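Local coordinates for protein trans-2-enoyl-CoA reductase [NADH] (Treponema denticola ATCC 35405, PDB 4GGO) that catalyses the NADH-dependent reduction of the carbon-carbon double bond of crotonyl-CoA to butyryl-CoA, and in vitro also accepts hexenoyl-CoA and dodecenoyl-CoA, at residues M10-N14 and I15-A19; W210-W213 and I214-S218; L323-K326 and D327-P331; E358-T361 and G362-E366. All coordinates share one frame; numbering follows the deposited sequence.

Contact 1 of 4, residues M10-N14 and I15-A19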
loop_
_atom_site.group_PDB
_atom_site.type_symbol
_atom_site.label_atom_id
_atom_site.label_comp_id
_atom_site.label_asym_id
_atom_site.label_seq_id
_atom_site.Cartn_x
_atom_site.Cartn_y
_atom_site.Cartn_z
ATOM N N MET A 10 3.937 21.028 4.489
ATOM C CA MET A 10 4.808 21.712 3.542
ATOM C C MET A 10 4.923 20.903 2.255
ATOM O O MET A 10 5.703 19.955 2.176
ATOM C CB MET A 10 6.197 21.924 4.141
ATOM C CG MET A 10 7.157 22.651 3.211
ATOM S SD MET A 10 8.890 22.323 3.585
ATOM C CE MET A 10 9.700 23.376 2.382
ATOM N N VAL A 11 4.146 21.282 1.247
ATOM C CA VAL A 11 4.125 20.545 -0.010
ATOM C C VAL A 11 4.932 21.242 -1.104
ATOM O O VAL A 11 4.615 22.361 -1.506
ATOM C CB VAL A 11 2.684 20.328 -0.510
ATOM C CG1 VAL A 11 2.686 19.501 -1.785
ATOM C CG2 VAL A 11 1.848 19.654 0.566
ATOM N N ARG A 12 5.978 20.572 -1.575
ATOM C CA ARG A 12 6.785 21.074 -2.682
ATOM C C ARG A 12 6.868 20.020 -3.779
ATOM O O ARG A 12 7.124 18.847 -3.498
ATOM C CB ARG A 12 8.192 21.443 -2.204
ATOM C CG ARG A 12 8.227 22.500 -1.113
ATOM C CD ARG A 12 7.621 23.811 -1.585
ATOM N NE ARG A 12 7.582 24.803 -0.514
ATOM C CZ ARG A 12 7.111 26.038 -0.654
ATOM N NH1 ARG A 12 6.636 26.441 -1.825
ATOM N NH2 ARG A 12 7.115 26.870 0.378
ATOM N N ASN A 13 6.649 20.444 -5.021
ATOM C CA ASN A 13 6.670 19.543 -6.174
ATOM C C ASN A 13 5.713 18.362 -6.012
ATOM O O ASN A 13 6.074 17.217 -6.290
ATOM C CB ASN A 13 8.092 19.048 -6.452
ATOM C CG ASN A 13 9.048 20.178 -6.787
ATOM O OD1 ASN A 13 8.684 21.128 -7.481
ATOM N ND2 ASN A 13 10.275 20.082 -6.292
ATOM N N ASN A 14 4.502 18.661 -5.547
ATOM C CA ASN A 14 3.447 17.663 -5.345
ATOM C C ASN A 14 3.758 16.614 -4.277
ATOM O O ASN A 14 3.134 15.553 -4.241
ATOM C CB ASN A 14 3.075 16.984 -6.667
ATOM C CG ASN A 14 2.497 17.954 -7.676
ATOM O OD1 ASN A 14 1.611 18.747 -7.355
ATOM N ND2 ASN A 14 3.000 17.899 -8.905
ATOM N N ILE A 15 4.716 16.917 -3.406
ATOM C CA ILE A 15 5.101 16.000 -2.338
ATOM C C ILE A 15 5.110 16.702 -0.984
ATOM O O ILE A 15 5.694 17.777 -0.839
ATOM C CB ILE A 15 6.497 15.391 -2.594
ATOM C CG1 ILE A 15 6.502 14.586 -3.894
ATOM C CG2 ILE A 15 6.925 14.514 -1.425
ATOM C CD1 ILE A 15 7.861 14.030 -4.260
ATOM N N CYS A 16 4.457 16.097 0.004
ATOM C CA CYS A 16 4.491 16.622 1.364
ATOM C C CYS A 16 5.825 16.269 2.008
ATOM O O CYS A 16 6.120 15.098 2.243
ATOM C CB CYS A 16 3.335 16.065 2.196
ATOM S SG CYS A 16 3.214 16.783 3.850
ATOM N N LEU A 17 6.626 17.290 2.292
ATOM C CA LEU A 17 7.997 17.080 2.750
ATOM C C LEU A 17 8.097 16.664 4.215
ATOM O O LEU A 17 8.902 15.804 4.564
ATOM C CB LEU A 17 8.842 18.332 2.500
ATOM C CG LEU A 17 8.923 18.799 1.044
ATOM C CD1 LEU A 17 9.943 19.931 0.889
ATOM C CD2 LEU A 17 9.234 17.631 0.110
ATOM N N ASN A 18 7.281 17.274 5.067
ATOM C CA ASN A 18 7.344 17.007 6.502
ATOM C C ASN A 18 6.239 16.079 7.005
ATOM O O ASN A 18 5.464 15.535 6.220
ATOM C CB ASN A 18 7.333 18.320 7.287
ATOM C CG ASN A 18 6.122 19.173 6.978
ATOM O OD1 ASN A 18 5.493 19.021 5.931
ATOM N ND2 ASN A 18 5.789 20.081 7.887
ATOM N N ALA A 19 6.177 15.900 8.320
ATOM C CA ALA A 19 5.181 15.023 8.925
ATOM C C ALA A 19 4.855 15.448 10.352
ATOM O O ALA A 19 5.711 15.972 11.065
ATOM C CB ALA A 19 5.659 13.580 8.895
#
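L17 lies against two side chains of the preceding limb, M10 and R12, at once. Its CD1 sits 3.8 Å from M10 SD, where the two chains run at a slant to each other, and 3.7 Å from R12 CG, where L17 and the arginine stand roughly perpendicular. M10 reaches this place because its CG is anti to the backbone N (chi1 -179°) and the rest of the thioether is extended, so that both SD and CE come to the same methyl. R12 instead bends at chi2, and its guanidinium points off elsewhere; only the aliphatic CB and CG take part. Strands 11-12 and 15-16 form a tight beta hairpin whose type I' turn, R12 to I15, has N13 and N14 at its corners, both with positive phi. R12 and I15 are its hydrogen-bonded pair, R12 N giving to I15 O at 2.9 Å and I15 N to R12 O at 3.1 Å. V11 and C16 form the non-hydrogen-bonded pair next to it, V11 CG2 lying 4.2 Å from C16 CB; F384 also touches the C16 side chain. Beyond the pairing, L17 N donates to M10 O at 2.8 Å. N18 closes the open end of the hairpin: its CG is held between the backbone N and the carbonyl carbon (chi1 57°), and OD1 accepts from M10 N at 2.9 Å, with the donor 22° off the amide carbonyl plane. The other half of this buried amide, ND2, is bonded to K8 O.

Contact 2 of 4, residues W210-W213 and I214-S218; sequences WERW and IKQLS
W210 and I214 run alongside, in the same direction, on the buried face of the helix, I214 CG1 meeting the indole obliquely at 3.9 Å from W210 CD1. One turn on from W213, L217 CD1 comes to the edge of the W213 ring, near its plane, 4.5 Å from CE3. W210 also packs on helix 248-266, and its NE1 is hydrogen-bonded to OG1 of T229, while W213 fits against L54 and L56 and beside the NAD(+)-binding residue A121. Helix 208-219 thus lies against the Rossmann-type parallel sheet with its aromatic side inward, and its i to i+4 backbone bonds run regularly, such as K215 N to E211 O at 2.9 Å. The looser part is the E211/K215 pair, with K215 exposed. E211 CG lies 3.8 Å from K215 CD, but the lysine then folds at chi3 and chi4, and E211 OE2 stays 5.6 Å from K215 NZ; E211 is paired with R262 instead. R212 and Q216 form a polar flank held by outside acids, their guanidinium and amide planes 64° apart. Both reach D124, R212 through an NH2 salt bridge and Q216 through a hydrogen bond from NE2; NH2 of R212 is also paired with D157.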
loop_
_atom_site.group_PDB
_atom_site.type_symbol
_atom_site.label_atom_id
_atom_site.label_comp_id
_atom_site.label_asym_id
_atom_site.label_seq_id
_atom_site.Cartn_x
_atom_site.Cartn_y
_atom_site.Cartn_z
ATOM N N TRP A 210 10.424 -10.076 -4.304
ATOM C CA TRP A 210 9.411 -10.898 -3.655
ATOM C C TRP A 210 9.839 -12.359 -3.664
ATOM O O TRP A 210 9.852 -13.022 -2.627
ATOM C CB TRP A 210 8.075 -10.738 -4.383
ATOM C CG TRP A 210 6.947 -11.538 -3.811
ATOM C CD1 TRP A 210 6.840 -12.025 -2.541
ATOM C CD2 TRP A 210 5.759 -11.945 -4.499
ATOM N NE1 TRP A 210 5.658 -12.710 -2.396
ATOM C CE2 TRP A 210 4.976 -12.677 -3.584
ATOM C CE3 TRP A 210 5.282 -11.764 -5.800
ATOM C CZ2 TRP A 210 3.742 -13.223 -3.927
ATOM C CZ3 TRP A 210 4.056 -12.309 -6.141
ATOM C CH2 TRP A 210 3.301 -13.029 -5.207
ATOM N N GLU A 211 10.197 -12.850 -4.846
ATOM C CA GLU A 211 10.631 -14.229 -5.010
ATOM C C GLU A 211 11.926 -14.482 -4.242
ATOM O O GLU A 211 12.139 -15.570 -3.709
ATOM C CB GLU A 211 10.817 -14.554 -6.494
ATOM C CG GLU A 211 11.009 -16.032 -6.792
ATOM C CD GLU A 211 11.043 -16.325 -8.279
ATOM O OE1 GLU A 211 11.447 -15.433 -9.054
ATOM O OE2 GLU A 211 10.659 -17.446 -8.675
ATOM N N ARG A 212 12.782 -13.468 -4.183
ATOM C CA ARG A 212 14.038 -13.575 -3.452
ATOM C C ARG A 212 13.772 -13.720 -1.957
ATOM O O ARG A 212 14.427 -14.510 -1.278
ATOM C CB ARG A 212 14.927 -12.359 -3.721
ATOM C CG ARG A 212 16.381 -12.549 -3.307
ATOM C CD ARG A 212 17.197 -11.290 -3.562
ATOM N NE ARG A 212 18.612 -11.474 -3.250
ATOM C CZ ARG A 212 19.554 -11.713 -4.157
ATOM N NH1 ARG A 212 19.236 -11.793 -5.442
ATOM N NH2 ARG A 212 20.817 -11.864 -3.780
ATOM N N TRP A 213 12.805 -12.957 -1.454
ATOM C CA TRP A 213 12.395 -13.059 -0.057
ATOM C C TRP A 213 11.892 -14.462 0.261
ATOM O O TRP A 213 12.283 -15.059 1.263
ATOM C CB TRP A 213 11.303 -12.036 0.268
ATOM C CG TRP A 213 11.818 -10.706 0.726
ATOM C CD1 TRP A 213 11.981 -9.583 -0.032
ATOM C CD2 TRP A 213 12.232 -10.358 2.052
ATOM N NE1 TRP A 213 12.475 -8.557 0.739
ATOM C CE2 TRP A 213 12.637 -9.008 2.023
ATOM C CE3 TRP A 213 12.304 -11.057 3.261
ATOM C CZ2 TRP A 213 13.105 -8.345 3.156
ATOM C CZ3 TRP A 213 12.766 -10.396 4.384
ATOM C CH2 TRP A 213 13.160 -9.054 4.324
ATOM N N ILE A 214 11.027 -14.984 -0.604
ATOM C CA ILE A 214 10.427 -16.298 -0.393
ATOM C C ILE A 214 11.455 -17.425 -0.459
ATOM O O ILE A 214 11.493 -18.289 0.417
ATOM C CB ILE A 214 9.300 -16.574 -1.409
ATOM C CG1 ILE A 214 8.206 -15.509 -1.295
ATOM C CG2 ILE A 214 8.717 -17.962 -1.198
ATOM C CD1 ILE A 214 7.599 -15.402 0.087
ATOM N N LYS A 215 12.288 -17.412 -1.497
ATOM C CA LYS A 215 13.290 -18.458 -1.691
ATOM C C LYS A 215 14.302 -18.526 -0.547
ATOM O O LYS A 215 14.724 -19.612 -0.151
ATOM C CB LYS A 215 14.011 -18.281 -3.032
ATOM C CG LYS A 215 13.131 -18.545 -4.247
ATOM C CD LYS A 215 13.875 -18.271 -5.545
ATOM C CE LYS A 215 14.984 -19.284 -5.778
ATOM N NZ LYS A 215 14.445 -20.658 -5.979
ATOM N N GLN A 216 14.684 -17.367 -0.016
ATOM C CA GLN A 216 15.610 -17.320 1.112
ATOM C C GLN A 216 14.962 -17.848 2.389
ATOM O O GLN A 216 15.579 -18.602 3.142
ATOM C CB GLN A 216 16.138 -15.901 1.337
ATOM C CG GLN A 216 17.158 -15.440 0.308
ATOM C CD GLN A 216 17.888 -14.181 0.738
ATOM O OE1 GLN A 216 17.850 -13.798 1.907
ATOM N NE2 GLN A 216 18.555 -13.529 -0.207
ATOM N N LEU A 217 13.718 -17.447 2.627
ATOM C CA LEU A 217 12.977 -17.900 3.800
ATOM C C LEU A 217 12.702 -19.399 3.732
ATOM O O LEU A 217 12.789 -20.102 4.739
ATOM C CB LEU A 217 11.664 -17.124 3.942
ATOM C CG LEU A 217 11.782 -15.650 4.339
ATOM C CD1 LEU A 217 10.428 -14.965 4.273
ATOM C CD2 LEU A 217 12.384 -15.511 5.727
ATOM N N SER A 218 12.369 -19.880 2.537
ATOM C CA SER A 218 12.107 -21.299 2.322
ATOM C C SER A 218 13.355 -22.128 2.584
ATOM O O SER A 218 13.284 -23.212 3.165
ATOM C CB SER A 218 11.622 -21.540 0.893
ATOM O OG SER A 218 11.579 -22.926 0.600
#

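Contact 3 of 4, residues L323-K326 and D327-P331; sequences LYRK and DGTIP
The guanidinium of R325 has P331 over one face and the carboxylate of D327 at its edge. P331 CG stands 3.6 Å above the plane, displaced toward the rim, while P331 CD lies 3.5 Å from R325 CD. The D327 carboxylate is turned only 28° from the guanidinium plane, so the two flat groups meet nearly coplanar in a side-on, two-pronged salt bridge: NE of R325 gives to OD1 of D327 at 2.9 Å, and NH2 of R325 to OD2 of D327 at 2.6 Å, both oxygens being met on their syn side. The bend of R325 at chi3 (53°) swings the group across toward the aspartate two residues on. D327, with its CG between the backbone N and the carbonyl carbon (chi1 56°), turns the carboxylate back over its own chain. There OD1 also accepts T329 N at 3.1 Å, closing an Asx turn, and the T329 hydroxyl at 2.9 Å; these two donors come from above the carboxylate plane. The backbone makes a type I turn from R325 to G328, where G328 N bonds to R325 O. A water links the two limbs of the loop, donating to L323 O and T329 O and accepting from R325 N at 2.7 Å. NH1 of R325 reaches back to E321 O in the helix that ends here. With three donors converging on OD1 and a fourth on OD2, the carboxylate is probably kept ionised, and its rotation is fixed by bonds from both in and above its plane, which probably stiffens this surface turn after helix 311-323.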
loop_
_atom_site.group_PDB
_atom_site.type_symbol
_atom_site.label_atom_id
_atom_site.label_comp_id
_atom_site.label_asym_id
_atom_site.label_seq_id
_atom_site.Cartn_x
_atom_site.Cartn_y
_atom_site.Cartn_z
ATOM N N LEU A 323 -8.763 -14.209 2.577
ATOM C CA LEU A 323 -7.731 -15.061 3.157
ATOM C C LEU A 323 -8.280 -16.028 4.202
ATOM O O LEU A 323 -7.981 -17.222 4.171
ATOM C CB LEU A 323 -6.618 -14.207 3.771
ATOM C CG LEU A 323 -5.951 -13.186 2.847
ATOM C CD1 LEU A 323 -4.847 -12.441 3.583
ATOM C CD2 LEU A 323 -5.410 -13.863 1.597
ATOM N N TYR A 324 -9.083 -15.512 5.126
ATOM C CA TYR A 324 -9.568 -16.323 6.239
ATOM C C TYR A 324 -11.091 -16.354 6.291
ATOM O O TYR A 324 -11.714 -15.667 7.101
ATOM C CB TYR A 324 -8.972 -15.822 7.558
ATOM C CG TYR A 324 -7.464 -15.708 7.504
ATOM C CD1 TYR A 324 -6.657 -16.826 7.674
ATOM C CD2 TYR A 324 -6.848 -14.486 7.266
ATOM C CE1 TYR A 324 -5.280 -16.729 7.614
ATOM C CE2 TYR A 324 -5.471 -14.379 7.203
ATOM C CZ TYR A 324 -4.692 -15.503 7.379
ATOM O OH TYR A 324 -3.321 -15.400 7.320
ATOM N N ARG A 325 -11.677 -17.162 5.412
ATOM C CA ARG A 325 -13.125 -17.285 5.302
ATOM C C ARG A 325 -13.635 -18.539 6.001
ATOM O O ARG A 325 -12.889 -19.494 6.213
ATOM C CB ARG A 325 -13.538 -17.337 3.832
ATOM C CG ARG A 325 -13.188 -16.096 3.036
ATOM C CD ARG A 325 -13.218 -16.393 1.550
ATOM N NE ARG A 325 -14.482 -16.990 1.132
ATOM C CZ ARG A 325 -15.516 -16.297 0.667
ATOM N NH1 ARG A 325 -15.436 -14.978 0.559
ATOM N NH2 ARG A 325 -16.630 -16.922 0.308
ATOM N N LYS A 326 -14.921 -18.535 6.335
ATOM C CA LYS A 326 -15.550 -19.681 6.980
ATOM C C LYS A 326 -15.644 -20.882 6.042
ATOM O O LYS A 326 -15.721 -22.022 6.494
ATOM C CB LYS A 326 -16.942 -19.307 7.497
ATOM C CG LYS A 326 -16.955 -18.126 8.460
ATOM C CD LYS A 326 -18.373 -17.786 8.895
ATOM C CE LYS A 326 -18.435 -16.440 9.603
ATOM N NZ LYS A 326 -17.622 -16.414 10.848
ATOM N N ASP A 327 -15.636 -20.630 4.734
ATOM C CA ASP A 327 -15.710 -21.724 3.766
ATOM C C ASP A 327 -14.330 -22.272 3.398
ATOM O O ASP A 327 -14.217 -23.240 2.647
ATOM C CB ASP A 327 -16.511 -21.327 2.516
ATOM C CG ASP A 327 -15.968 -20.083 1.828
ATOM O OD1 ASP A 327 -14.765 -19.780 1.967
ATOM O OD2 ASP A 327 -16.757 -19.409 1.132
ATOM N N GLY A 328 -13.288 -21.643 3.932
ATOM C CA GLY A 328 -11.929 -22.118 3.752
ATOM C C GLY A 328 -11.360 -21.927 2.357
ATOM O O GLY A 328 -10.284 -22.436 2.046
ATOM N N THR A 329 -12.078 -21.192 1.515
ATOM C CA THR A 329 -11.612 -20.931 0.158
ATOM C C THR A 329 -10.909 -19.581 0.069
ATOM O O THR A 329 -11.014 -18.752 0.973
ATOM C CB THR A 329 -12.773 -20.942 -0.858
ATOM O OG1 THR A 329 -13.565 -19.759 -0.698
ATOM C CG2 THR A 329 -13.649 -22.173 -0.664
ATOM N N ILE A 330 -10.181 -19.375 -1.022
ATOM C CA ILE A 330 -9.609 -18.073 -1.333
ATOM C C ILE A 330 -10.036 -17.693 -2.745
ATOM O O ILE A 330 -9.417 -18.118 -3.722
ATOM C CB ILE A 330 -8.071 -18.071 -1.227
ATOM C CG1 ILE A 330 -7.631 -18.463 0.184
ATOM C CG2 ILE A 330 -7.514 -16.700 -1.583
ATOM C CD1 ILE A 330 -6.127 -18.424 0.387
ATOM N N PRO A 331 -11.117 -16.906 -2.854
ATOM C CA PRO A 331 -11.698 -16.499 -4.137
ATOM C C PRO A 331 -10.696 -15.744 -4.998
ATOM O O PRO A 331 -10.047 -14.812 -4.525
ATOM C CB PRO A 331 -12.843 -15.568 -3.724
ATOM C CG PRO A 331 -13.184 -15.983 -2.334
ATOM C CD PRO A 331 -11.877 -16.370 -1.714
HETATM O O HOH W 1 -10.342 -18.736 3.662
#

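Contact 4 of 4, residues E358-T361 and G362-E366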
loop_
_atom_site.group_PDB
_atom_site.type_symbol
_atom_site.label_atom_id
_atom_site.label_comp_id
_atom_site.label_asym_id
_atom_site.label_seq_id
_atom_site.Cartn_x
_atom_site.Cartn_y
_atom_site.Cartn_z
ATOM N N GLU A 358 -16.671 13.459 -17.312
ATOM C CA GLU A 358 -16.980 14.238 -18.509
ATOM C C GLU A 358 -17.647 15.573 -18.182
ATOM O O GLU A 358 -17.617 16.502 -18.989
ATOM C CB GLU A 358 -17.872 13.437 -19.461
ATOM C CG GLU A 358 -17.167 12.294 -20.172
ATOM C CD GLU A 358 -18.079 11.559 -21.137
ATOM O OE1 GLU A 358 -19.291 11.862 -21.163
ATOM O OE2 GLU A 358 -17.584 10.677 -21.871
ATOM N N LYS A 359 -18.242 15.665 -16.998
ATOM C CA LYS A 359 -18.992 16.858 -16.614
ATOM C C LYS A 359 -18.177 17.818 -15.750
ATOM O O LYS A 359 -18.580 18.960 -15.531
ATOM C CB LYS A 359 -20.280 16.462 -15.888
ATOM C CG LYS A 359 -21.168 15.522 -16.683
ATOM C CD LYS A 359 -22.352 15.048 -15.859
ATOM C CE LYS A 359 -23.204 14.058 -16.636
ATOM N NZ LYS A 359 -23.792 14.666 -17.861
ATOM N N VAL A 360 -17.032 17.352 -15.262
ATOM C CA VAL A 360 -16.188 18.167 -14.393
ATOM C C VAL A 360 -15.623 19.384 -15.121
ATOM O O VAL A 360 -15.100 19.272 -16.227
ATOM C CB VAL A 360 -15.022 17.347 -13.799
ATOM C CG1 VAL A 360 -14.096 18.239 -12.989
ATOM C CG2 VAL A 360 -15.556 16.222 -12.933
ATOM N N THR A 361 -15.755 20.549 -14.492
ATOM C CA THR A 361 -15.163 21.780 -14.996
ATOM C C THR A 361 -14.463 22.505 -13.852
ATOM O O THR A 361 -14.500 22.051 -12.708
ATOM C CB THR A 361 -16.220 22.713 -15.612
ATOM O OG1 THR A 361 -17.246 22.972 -14.648
ATOM C CG2 THR A 361 -16.843 22.080 -16.848
ATOM N N GLY A 362 -13.832 23.632 -14.163
ATOM C CA GLY A 362 -13.131 24.413 -13.159
ATOM C C GLY A 362 -14.056 24.996 -12.107
ATOM O O GLY A 362 -13.650 25.223 -10.967
ATOM N N GLU A 363 -15.307 25.230 -12.487
ATOM C CA GLU A 363 -16.272 25.851 -11.586
ATOM C C GLU A 363 -17.000 24.863 -10.673
ATOM O O GLU A 363 -17.501 25.247 -9.617
ATOM C CB GLU A 363 -17.280 26.694 -12.379
ATOM C CG GLU A 363 -17.793 26.040 -13.656
ATOM C CD GLU A 363 -19.018 25.166 -13.434
ATOM O OE1 GLU A 363 -19.428 24.465 -14.383
ATOM O OE2 GLU A 363 -19.576 25.185 -12.315
ATOM N N ASN A 364 -17.051 23.594 -11.070
ATOM C CA ASN A 364 -17.842 22.610 -10.330
ATOM C C ASN A 364 -17.039 21.499 -9.653
ATOM O O ASN A 364 -17.608 20.655 -8.961
ATOM C CB ASN A 364 -18.930 22.003 -11.230
ATOM C CG ASN A 364 -18.358 21.204 -12.396
ATOM O OD1 ASN A 364 -17.196 20.797 -12.385
ATOM N ND2 ASN A 364 -19.183 20.975 -13.409
ATOM N N ALA A 365 -15.724 21.503 -9.865
ATOM C CA ALA A 365 -14.853 20.418 -9.408
ATOM C C ALA A 365 -15.006 20.091 -7.923
ATOM O O ALA A 365 -15.162 18.927 -7.548
ATOM C CB ALA A 365 -13.400 20.730 -9.737
ATOM N N GLU A 366 -14.968 21.121 -7.085
ATOM C CA GLU A 366 -15.093 20.945 -5.642
ATOM C C GLU A 366 -16.460 20.374 -5.271
ATOM O O GLU A 366 -16.596 19.656 -4.279
ATOM C CB GLU A 366 -14.861 22.278 -4.923
ATOM C CG GLU A 366 -14.892 22.193 -3.404
ATOM C CD GLU A 366 -13.706 21.443 -2.831
ATOM O OE1 GLU A 366 -12.661 21.365 -3.511
ATOM O OE2 GLU A 366 -13.818 20.930 -1.697
#
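Between helix 347-359 and helix 365-368 the backbone extends at V360 and T361, then turns back so that V360 and A365 stand with CA atoms 5.6 Å apart. N364 bridges the two limbs with its amide. Its CG lies between the backbone N and the carbonyl carbon (chi1 64°), which carries the group back across the turn: OD1 accepts T361 N at 2.6 Å in a nearly straight bond of 172°, and ND2 donates to K359 O at 3.0 Å, with that oxygen close to the amide plane. Both ends of the amide are thus used by backbone groups, and its rotation is set. The T361 side chain stands roughly perpendicular to that of N364, while its hydroxyl turns to E363 and donates to OE1 at 2.7 Å, meeting the carboxylate from above its plane. The backbone bonds of A365 N and N364 N to T361 O are both weak. On the inner side V360 CG1 touches A365 CB at 4.2 Å. From there A365 packs on L371 of helix 371-380, and E366 forms a salt bridge with R375 of that same helix, so the turn delivers the chain from helix 347-359 onto the helical pair that follows.

In the fold
The four contacts follow one another along the chain without overlap, each a local turn, hairpin or stretch of helix, and none touches another. Contact 2, on helix 208-219 beside the parallel sheet, and contact 3, in the loop between helix 311-323 and the edge strand 338-339, are the nearest in space, with centres about 25 Å apart. Contact 1, the hairpin near the N-terminus in the NAD(P)H-binding region, lies about 26 Å from contact 4 between centres and on the opposite side of the chain's centre from contacts 2 and 3. Contacts 2 and 4 are the farthest pair, about 48 Å between centres. Contact 2 borders NAD(+)-binding residues through W213, whereas contact 4 lies away from the known cofactor and substrate sites.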